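Local coordinates for aerolysin-like protein (Bombina maxima, PDB 6LH8) that probably takes part in membrane pore formation as an aerolysin-family toad protein, either forming pores or regulating a pore-forming paralog, at residues Met25-Ile30 and Glu36-Glu41; Glu79-Thr84 and Glu89-Leu94. All blocks are in the same frame, centred on the assembly; numbering follows the deposited sequence.

Interaction 1: residues Met25-Ile30 and Glu36-Glu41; sequences MVASNI and EFYLKE
The end of the long edge strand 4-28 of this aerolysin-family fold is covered by the loop that leads into strand 41-53. Met-25, Val-26 and Ala-27 on the strand meet Phe-37, Tyr-38 and Leu-39 on the loop. One hydrogen bond joins the two segments. Tyr-38 OH donates to the backbone O of Val-26, at 2.5 Å between OH and O. The hydroxyl comes in from the side of the C=O bond, with a C=O...OH angle of 139°, and is tilted 19° from the carbonyl plane. Val-26 O lies at the edge of the tyrosine ring, in its plane. The CB of Ala-27 packs against the phenol end, 3.8 Å from Tyr-38 CZ.

The Phe-37 ring meets the strand with its edge. Its CZ is 4.0 Å from Met-25 CB, and its CE1 is 4.3 Å from Ala-27 CB. One face of this ring is covered near the rim by CD2 of its neighbour Tyr-38. Met-25 turns around the ring edge. Its chain bends at chi3 (78°), which carries CE to within 4.1 Å of Phe-37 CE2. The same methyl reaches Leu-39 CD1, also at 4.1 Å. Met-25 SD stands at the ring edge, 5.4 Å from the Phe-37 centroid, in a Met-aromatic contact.

On the sheet side, Met-25 and Ala-27 pair through their backbones with Val-113 and Leu-111 of strand 110-130. Phe-37, a buried residue, also touches Leu-111 and Met-101. Tyr-38 is exposed as a residue, yet its hydroxyl is tied to the strand backbone. The contact is otherwise mostly apolar, between Met-25, Ala-27, Phe-37 and Leu-39. Its one hydrogen bond across the segments holds the phenol end of Tyr-38 against the strand and would limit its swing.

Interaction 2: residues Glu79-Thr84 and Glu89-Leu94; sequences EPITFT and ESYTEL
This is side-chain packing between two sheets of the aerolysin-like beta fold. Strand 81-84 belongs to a small two-stranded antiparallel sheet with 65-68. Strand 90-94 is the start of the outermost strand 90-100 of the large antiparallel sheet. The two short segments run roughly antiparallel, at 152°, with their axes 7.9 Å apart at closest approach. No hydrogen bond joins them. Each pairs elsewhere: Ile-81 and Phe-83 bond through their backbones to Leu-68 and Ile-66, and Tyr-91 to His-50.

Ile-81 and Phe-83 both project from their strand toward 89-94. Ile-81 lies across Tyr-91 at about a right angle. Its CG2 is 3.7 Å from Tyr-91 CB, and its CD1 is 3.8 Å from Tyr-91 CE2. Tyr-91 has CG anti to the backbone N (chi1 177°), which brings CB and CG against CG2 of Ile-81 and the CD2-CE2 side of the ring near CD1. The CG2 of Ile-81 also covers one face of the Phe-83 ring near its rim.

Glu-89 gives its backbone rather than its carboxylate to Phe-83. Its OE2 instead bonds to Gly-86 N in the intervening turn, while its CG lies 4.0 Å from Thr-84 O. Phe-83 also packs on Ile-52 and Leu-68, bridging both sheets. Ser-90 N and Tyr-91 N lie at the edge of its ring, near the ring plane. Its CD1 sits 3.6 Å from the carbonyl carbon of Glu-89.

How the interactions relate
From the N terminus, the chain first runs along strand 4-28. Interaction 1 then closes a short loop, which includes the unmodelled residues 31-33, before strand 41-53 begins. The chain continues through 65-68, and interaction 2 closes a second short loop between 81-84 and 90-100. The two are in series and neither nest nor cross. The centres of interaction 1 and interaction 2 are about 39 Å apart, on opposite sides of the chain's centre. The nearest atoms of interaction 1 and interaction 2 are about 16 Å apart. Both reach the five-stranded sheet, at its two outermost strands. Interaction 1 ties a loop to strand 4-28, and interaction 2 ties the small sheet to strand 90-100.

Interaction 1: residues Met25-Ile30 and Glu36-Glu41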
ATOM      1  N   MET A  25      -0.492 -17.916  13.954  1.00 29.31           N
ATOM      2  CA  MET A  25       0.336 -18.439  15.040  1.00 28.66           C
ATOM      3  C   MET A  25      -0.573 -19.172  16.018  1.00 30.51           C
ATOM      4  O   MET A  25      -1.568 -18.602  16.472  1.00 33.41           O
ATOM      5  CB  MET A  25       1.091 -17.312  15.771  1.00 32.00           C
ATOM      6  CG  MET A  25       1.869 -16.352  14.871  1.00 32.95           C
ATOM      7  SD  MET A  25       2.514 -14.884  15.720  1.00 31.80           S
ATOM      8  CE  MET A  25       3.944 -15.580  16.540  1.00 34.82           C
ATOM      9  N   VAL A  26      -0.235 -20.425  16.358  1.00 36.81           N
ATOM     10  CA  VAL A  26      -1.102 -21.238  17.209  1.00 41.12           C
ATOM     11  C   VAL A  26      -0.360 -21.698  18.463  1.00 42.25           C
ATOM     12  O   VAL A  26       0.856 -21.916  18.444  1.00 37.09           O
ATOM     13  CB  VAL A  26      -1.672 -22.448  16.437  1.00 41.07           C
ATOM     14  CG1 VAL A  26      -0.610 -23.521  16.236  1.00 45.78           C
ATOM     15  CG2 VAL A  26      -2.876 -23.009  17.163  1.00 47.75           C
ATOM     16  N   ALA A  27      -1.107 -21.833  19.566  1.00 46.13           N
ATOM     17  CA  ALA A  27      -0.559 -22.311  20.836  1.00 46.87           C
ATOM     18  C   ALA A  27      -1.675 -22.910  21.688  1.00 50.58           C
ATOM     19  O   ALA A  27      -2.839 -22.512  21.574  1.00 50.44           O
ATOM     20  CB  ALA A  27       0.138 -21.179  21.599  1.00 46.84           C
ATOM     21  N   SER A  28      -1.300 -23.852  22.564  1.00 52.07           N
ATOM     22  CA  SER A  28      -2.244 -24.584  23.406  1.00 53.43           C
ATOM     23  C   SER A  28      -1.776 -24.605  24.858  1.00 53.43           C
ATOM     24  O   SER A  28      -0.575 -24.607  25.141  1.00 48.62           O
ATOM     25  CB  SER A  28      -2.436 -26.024  22.911  1.00 54.67           C
ATOM     26  OG  SER A  28      -3.022 -26.055  21.620  1.00 52.52           O
ATOM     27  N   ASN A  29      -2.745 -24.665  25.778  1.00 57.35           N
ATOM     28  CA  ASN A  29      -2.514 -24.469  27.206  1.00 58.56           C
ATOM     29  C   ASN A  29      -3.154 -25.589  28.025  1.00 61.06           C
ATOM     30  O   ASN A  29      -3.989 -26.359  27.543  1.00 58.67           O
ATOM     31  CB  ASN A  29      -3.065 -23.109  27.664  1.00 56.07           C
ATOM     32  CG  ASN A  29      -2.662 -22.753  29.086  1.00 59.90           C
ATOM     33  OD1 ASN A  29      -2.082 -23.561  29.808  1.00 62.35           O
ATOM     34  ND2 ASN A  29      -2.973 -21.538  29.492  1.00 60.38           N
ATOM     35  N   ILE A  30      -2.758 -25.649  29.296  1.00 60.83           N
ATOM     36  CA  ILE A  30      -3.254 -26.648  30.231  1.00 62.55           C
ATOM     37  C   ILE A  30      -3.030 -26.220  31.683  1.00 56.80           C
ATOM     38  O   ILE A  30      -2.831 -25.039  31.979  1.00 60.58           O
ATOM     39  CB  ILE A  30      -2.597 -28.011  29.967  1.00 64.37           C
ATOM     40  CG1 ILE A  30      -3.399 -29.116  30.656  1.00 62.24           C
ATOM     41  CG2 ILE A  30      -1.128 -27.999  30.410  1.00 57.78           C
ATOM     42  CD1 ILE A  30      -4.684 -29.457  29.938  1.00 60.79           C
ATOM     43  N   GLU A  36       2.965 -17.765  28.958  1.00 62.56           N
ATOM     44  CA  GLU A  36       3.022 -16.569  28.139  1.00 60.65           C
ATOM     45  C   GLU A  36       3.196 -16.946  26.669  1.00 58.97           C
ATOM     46  O   GLU A  36       3.586 -18.067  26.325  1.00 60.00           O
ATOM     47  CB  GLU A  36       4.164 -15.653  28.589  1.00 61.07           C
ATOM     48  CG  GLU A  36       5.544 -16.269  28.456  1.00 64.07           C
ATOM     49  CD  GLU A  36       6.636 -15.218  28.362  1.00 71.85           C
ATOM     50  OE1 GLU A  36       7.744 -15.550  27.889  1.00 74.37           O
ATOM     51  OE2 GLU A  36       6.387 -14.056  28.762  1.00 72.49           O
ATOM     52  N   PHE A  37       2.899 -15.985  25.800  1.00 53.15           N
ATOM     53  CA  PHE A  37       2.964 -16.181  24.364  1.00 49.02           C
ATOM     54  C   PHE A  37       4.393 -15.992  23.866  1.00 46.83           C
ATOM     55  O   PHE A  37       5.239 -15.402  24.543  1.00 43.78           O
ATOM     56  CB  PHE A  37       2.015 -15.210  23.670  1.00 47.17           C
ATOM     57  CG  PHE A  37       1.726 -15.552  22.234  1.00 43.83           C
ATOM     58  CD1 PHE A  37       1.140 -16.759  21.898  1.00 42.87           C
ATOM     59  CD2 PHE A  37       2.026 -14.651  21.226  1.00 41.90           C
ATOM     60  CE1 PHE A  37       0.867 -17.065  20.578  1.00 44.54           C
ATOM     61  CE2 PHE A  37       1.759 -14.951  19.907  1.00 40.49           C
ATOM     62  CZ  PHE A  37       1.177 -16.160  19.582  1.00 38.92           C
ATOM     63  N   TYR A  38       4.648 -16.494  22.653  1.00 45.73           N
ATOM     64  CA  TYR A  38       6.004 -16.491  22.104  1.00 42.60           C
ATOM     65  C   TYR A  38       6.579 -15.081  21.999  1.00 41.83           C
ATOM     66  O   TYR A  38       7.750 -14.854  22.328  1.00 43.92           O
ATOM     67  CB  TYR A  38       6.024 -17.152  20.722  1.00 47.14           C
ATOM     68  CG  TYR A  38       5.170 -18.393  20.552  1.00 42.64           C
ATOM     69  CD1 TYR A  38       5.622 -19.638  20.982  1.00 38.91           C
ATOM     70  CD2 TYR A  38       3.929 -18.328  19.923  1.00 42.38           C
ATOM     71  CE1 TYR A  38       4.852 -20.786  20.810  1.00 43.13           C
ATOM     72  CE2 TYR A  38       3.147 -19.477  19.746  1.00 43.12           C
ATOM     73  CZ  TYR A  38       3.619 -20.701  20.191  1.00 45.15           C
ATOM     74  OH  TYR A  38       2.862 -21.841  20.014  1.00 46.07           O
ATOM     75  N   LEU A  39       5.784 -14.127  21.515  1.00 44.34           N
ATOM     76  CA  LEU A  39       6.261 -12.777  21.246  1.00 39.57           C
ATOM     77  C   LEU A  39       5.300 -11.768  21.846  1.00 34.25           C
ATOM     78  O   LEU A  39       4.088 -11.989  21.893  1.00 36.71           O
ATOM     79  CB  LEU A  39       6.386 -12.479  19.732  1.00 42.14           C
ATOM     80  CG  LEU A  39       7.450 -13.097  18.822  1.00 43.21           C
ATOM     81  CD1 LEU A  39       7.284 -14.600  18.679  1.00 47.25           C
ATOM     82  CD2 LEU A  39       7.375 -12.430  17.464  1.00 38.95           C
ATOM     83  N   LYS A  40       5.854 -10.638  22.278  1.00 34.15           N
ATOM     84  CA  LYS A  40       5.019  -9.538  22.745  1.00 34.06           C
ATOM     85  C   LYS A  40       4.415  -8.767  21.577  1.00 31.76           C
ATOM     86  O   LYS A  40       3.260  -8.340  21.639  1.00 30.54           O
ATOM     87  CB  LYS A  40       5.841  -8.597  23.624  1.00 31.25           C
ATOM     88  CG  LYS A  40       6.301  -9.218  24.934  1.00 44.21           C
ATOM     89  CD  LYS A  40       5.800  -8.411  26.130  1.00 52.19           C
ATOM     90  CE  LYS A  40       5.938  -9.202  27.415  1.00 50.08           C
ATOM     91  NZ  LYS A  40       7.365  -9.563  27.644  1.00 55.22           N
ATOM     92  N   GLU A  41       5.204  -8.540  20.532  1.00 30.85           N
ATOM     93  CA  GLU A  41       4.768  -7.804  19.357  1.00 28.13           C
ATOM     94  C   GLU A  41       5.408  -8.446  18.141  1.00 30.80           C
ATOM     95  O   GLU A  41       6.484  -9.042  18.239  1.00 29.25           O
ATOM     96  CB  GLU A  41       5.172  -6.333  19.403  1.00 31.76           C
ATOM     97  CG  GLU A  41       4.770  -5.592  20.653  1.00 36.22           C
ATOM     98  CD  GLU A  41       5.542  -4.306  20.816  1.00 42.66           C
ATOM     99  OE1 GLU A  41       6.795  -4.360  20.805  1.00 40.78           O
ATOM    100  OE2 GLU A  41       4.891  -3.244  20.933  1.00 44.72           O
TER

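Interaction 2: residues Glu79-Thr84 and Glu89-Leu94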
ATOM      1  N   GLU A  79       4.405  15.226   1.050  1.00 40.42           N
ATOM      2  CA  GLU A  79       5.054  15.846  -0.089  1.00 40.18           C
ATOM      3  C   GLU A  79       4.735  15.076  -1.373  1.00 39.79           C
ATOM      4  O   GLU A  79       4.515  13.863  -1.343  1.00 37.73           O
ATOM      5  CB  GLU A  79       6.564  15.900   0.123  1.00 44.87           C
ATOM      6  CG  GLU A  79       7.017  17.043   1.023  1.00 50.13           C
ATOM      7  CD  GLU A  79       6.677  18.405   0.448  1.00 52.16           C
ATOM      8  OE1 GLU A  79       5.650  18.987   0.856  1.00 54.00           O
ATOM      9  OE2 GLU A  79       7.441  18.895  -0.415  1.00 52.16           O
ATOM     10  N   PRO A  80       4.704  15.762  -2.511  1.00 37.39           N
ATOM     11  CA  PRO A  80       4.403  15.084  -3.774  1.00 31.09           C
ATOM     12  C   PRO A  80       5.473  14.072  -4.152  1.00 32.38           C
ATOM     13  O   PRO A  80       6.642  14.183  -3.770  1.00 31.80           O
ATOM     14  CB  PRO A  80       4.349  16.231  -4.791  1.00 35.01           C
ATOM     15  CG  PRO A  80       4.102  17.465  -3.959  1.00 38.13           C
ATOM     16  CD  PRO A  80       4.826  17.219  -2.683  1.00 36.73           C
ATOM     17  N   ILE A  81       5.047  13.076  -4.914  1.00 27.76           N
ATOM     18  CA  ILE A  81       5.948  12.135  -5.574  1.00 30.18           C
ATOM     19  C   ILE A  81       6.350  12.736  -6.910  1.00 26.84           C
ATOM     20  O   ILE A  81       5.491  13.221  -7.652  1.00 28.50           O
ATOM     21  CB  ILE A  81       5.257  10.774  -5.788  1.00 27.95           C
ATOM     22  CG1 ILE A  81       4.558  10.288  -4.512  1.00 35.48           C
ATOM     23  CG2 ILE A  81       6.250   9.741  -6.354  1.00 30.03           C
ATOM     24  CD1 ILE A  81       5.419  10.295  -3.289  1.00 34.75           C
ATOM     25  N   THR A  82       7.640  12.679  -7.242  1.00 22.75           N
ATOM     26  CA  THR A  82       8.132  13.143  -8.534  1.00 25.83           C
ATOM     27  C   THR A  82       8.544  11.938  -9.369  1.00 24.21           C
ATOM     28  O   THR A  82       9.527  11.262  -9.055  1.00 25.57           O
ATOM     29  CB  THR A  82       9.303  14.106  -8.371  1.00 31.12           C
ATOM     30  OG1 THR A  82       8.892  15.207  -7.555  1.00 35.37           O
ATOM     31  CG2 THR A  82       9.752  14.636  -9.735  1.00 33.69           C
ATOM     32  N   PHE A  83       7.785  11.660 -10.420  1.00 21.57           N
ATOM     33  CA  PHE A  83       8.204  10.709 -11.438  1.00 21.75           C
ATOM     34  C   PHE A  83       8.970  11.445 -12.532  1.00 22.13           C
ATOM     35  O   PHE A  83       8.800  12.644 -12.741  1.00 25.15           O
ATOM     36  CB  PHE A  83       7.001   9.990 -12.051  1.00 20.48           C
ATOM     37  CG  PHE A  83       6.114   9.290 -11.044  1.00 20.88           C
ATOM     38  CD1 PHE A  83       6.477   8.067 -10.516  1.00 22.42           C
ATOM     39  CD2 PHE A  83       4.894   9.837 -10.671  1.00 23.31           C
ATOM     40  CE1 PHE A  83       5.652   7.408  -9.603  1.00 22.60           C
ATOM     41  CE2 PHE A  83       4.055   9.191  -9.751  1.00 22.70           C
ATOM     42  CZ  PHE A  83       4.439   7.970  -9.217  1.00 23.95           C
ATOM     43  N   THR A  84       9.821  10.713 -13.238  1.00 18.85           N
ATOM     44  CA  THR A  84      10.491  11.234 -14.426  1.00 19.43           C
ATOM     45  C   THR A  84      10.201  10.259 -15.556  1.00 22.25           C
ATOM     46  O   THR A  84      10.589   9.091 -15.477  1.00 22.27           O
ATOM     47  CB  THR A  84      11.999  11.397 -14.201  1.00 25.89           C
ATOM     48  OG1 THR A  84      12.216  12.380 -13.190  1.00 25.38           O
ATOM     49  CG2 THR A  84      12.699  11.858 -15.484  1.00 22.84           C
ATOM     50  N   GLU A  89       9.528   5.711 -12.807  1.00 20.92           N
ATOM     51  CA  GLU A  89       8.083   5.611 -12.999  1.00 20.12           C
ATOM     52  C   GLU A  89       7.391   4.846 -11.883  1.00 23.10           C
ATOM     53  O   GLU A  89       6.182   4.602 -11.971  1.00 22.05           O
ATOM     54  CB  GLU A  89       7.780   4.959 -14.354  1.00 19.73           C
ATOM     55  CG  GLU A  89       8.176   5.855 -15.503  1.00 21.34           C
ATOM     56  CD  GLU A  89       8.317   5.148 -16.828  1.00 24.75           C
ATOM     57  OE1 GLU A  89       8.060   3.919 -16.898  1.00 24.17           O
ATOM     58  OE2 GLU A  89       8.706   5.831 -17.799  1.00 21.64           O
ATOM     59  N   SER A  90       8.119   4.475 -10.837  1.00 21.19           N
ATOM     60  CA  SER A  90       7.553   3.762  -9.703  1.00 24.08           C
ATOM     61  C   SER A  90       8.240   4.237  -8.437  1.00 27.03           C
ATOM     62  O   SER A  90       9.460   4.412  -8.423  1.00 24.71           O
ATOM     63  CB  SER A  90       7.728   2.247  -9.861  1.00 23.86           C
ATOM     64  OG  SER A  90       7.159   1.547  -8.762  1.00 30.67           O
ATOM     65  N   TYR A  91       7.457   4.443  -7.379  1.00 21.47           N
ATOM     66  CA  TYR A  91       7.977   4.851  -6.084  1.00 24.20           C
ATOM     67  C   TYR A  91       7.273   4.048  -4.994  1.00 23.89           C
ATOM     68  O   TYR A  91       6.053   3.885  -5.039  1.00 23.62           O
ATOM     69  CB  TYR A  91       7.772   6.360  -5.893  1.00 24.63           C
ATOM     70  CG  TYR A  91       8.202   6.883  -4.550  1.00 26.09           C
ATOM     71  CD1 TYR A  91       9.523   7.230  -4.317  1.00 35.78           C
ATOM     72  CD2 TYR A  91       7.296   7.012  -3.513  1.00 30.94           C
ATOM     73  CE1 TYR A  91       9.927   7.699  -3.093  1.00 34.35           C
ATOM     74  CE2 TYR A  91       7.689   7.478  -2.282  1.00 29.77           C
ATOM     75  CZ  TYR A  91       9.007   7.829  -2.077  1.00 38.39           C
ATOM     76  OH  TYR A  91       9.408   8.303  -0.845  1.00 40.65           O
ATOM     77  N   THR A  92       8.037   3.549  -4.016  1.00 24.59           N
ATOM     78  CA  THR A  92       7.495   2.706  -2.953  1.00 23.73           C
ATOM     79  C   THR A  92       7.683   3.395  -1.609  1.00 27.33           C
ATOM     80  O   THR A  92       8.804   3.767  -1.248  1.00 30.18           O
ATOM     81  CB  THR A  92       8.176   1.336  -2.939  1.00 25.53           C
ATOM     82  OG1 THR A  92       7.976   0.686  -4.198  1.00 29.20           O
ATOM     83  CG2 THR A  92       7.618   0.461  -1.832  1.00 27.23           C
ATOM     84  N   GLU A  93       6.591   3.573  -0.881  1.00 27.01           N
ATOM     85  CA  GLU A  93       6.650   3.972   0.513  1.00 28.35           C
ATOM     86  C   GLU A  93       6.761   2.729   1.387  1.00 30.21           C
ATOM     87  O   GLU A  93       6.307   1.642   1.020  1.00 27.86           O
ATOM     88  CB  GLU A  93       5.413   4.777   0.909  1.00 29.96           C
ATOM     89  CG  GLU A  93       5.172   6.030   0.096  1.00 32.21           C
ATOM     90  CD  GLU A  93       3.996   6.839   0.614  1.00 37.81           C
ATOM     91  OE1 GLU A  93       2.982   6.933  -0.112  1.00 35.24           O
ATOM     92  OE2 GLU A  93       4.076   7.376   1.746  1.00 38.37           O
ATOM     93  N   LEU A  94       7.382   2.894   2.550  1.00 29.40           N
ATOM     94  CA  LEU A  94       7.579   1.781   3.468  1.00 32.29           C
ATOM     95  C   LEU A  94       7.415   2.282   4.895  1.00 33.88           C
ATOM     96  O   LEU A  94       7.935   3.344   5.253  1.00 32.11           O
ATOM     97  CB  LEU A  94       8.960   1.142   3.270  1.00 32.00           C
ATOM     98  CG  LEU A  94       9.411   0.039   4.229  1.00 37.14           C
ATOM     99  CD1 LEU A  94       8.476  -1.152   4.164  1.00 34.15           C
ATOM    100  CD2 LEU A  94      10.831  -0.385   3.900  1.00 38.42           C
TER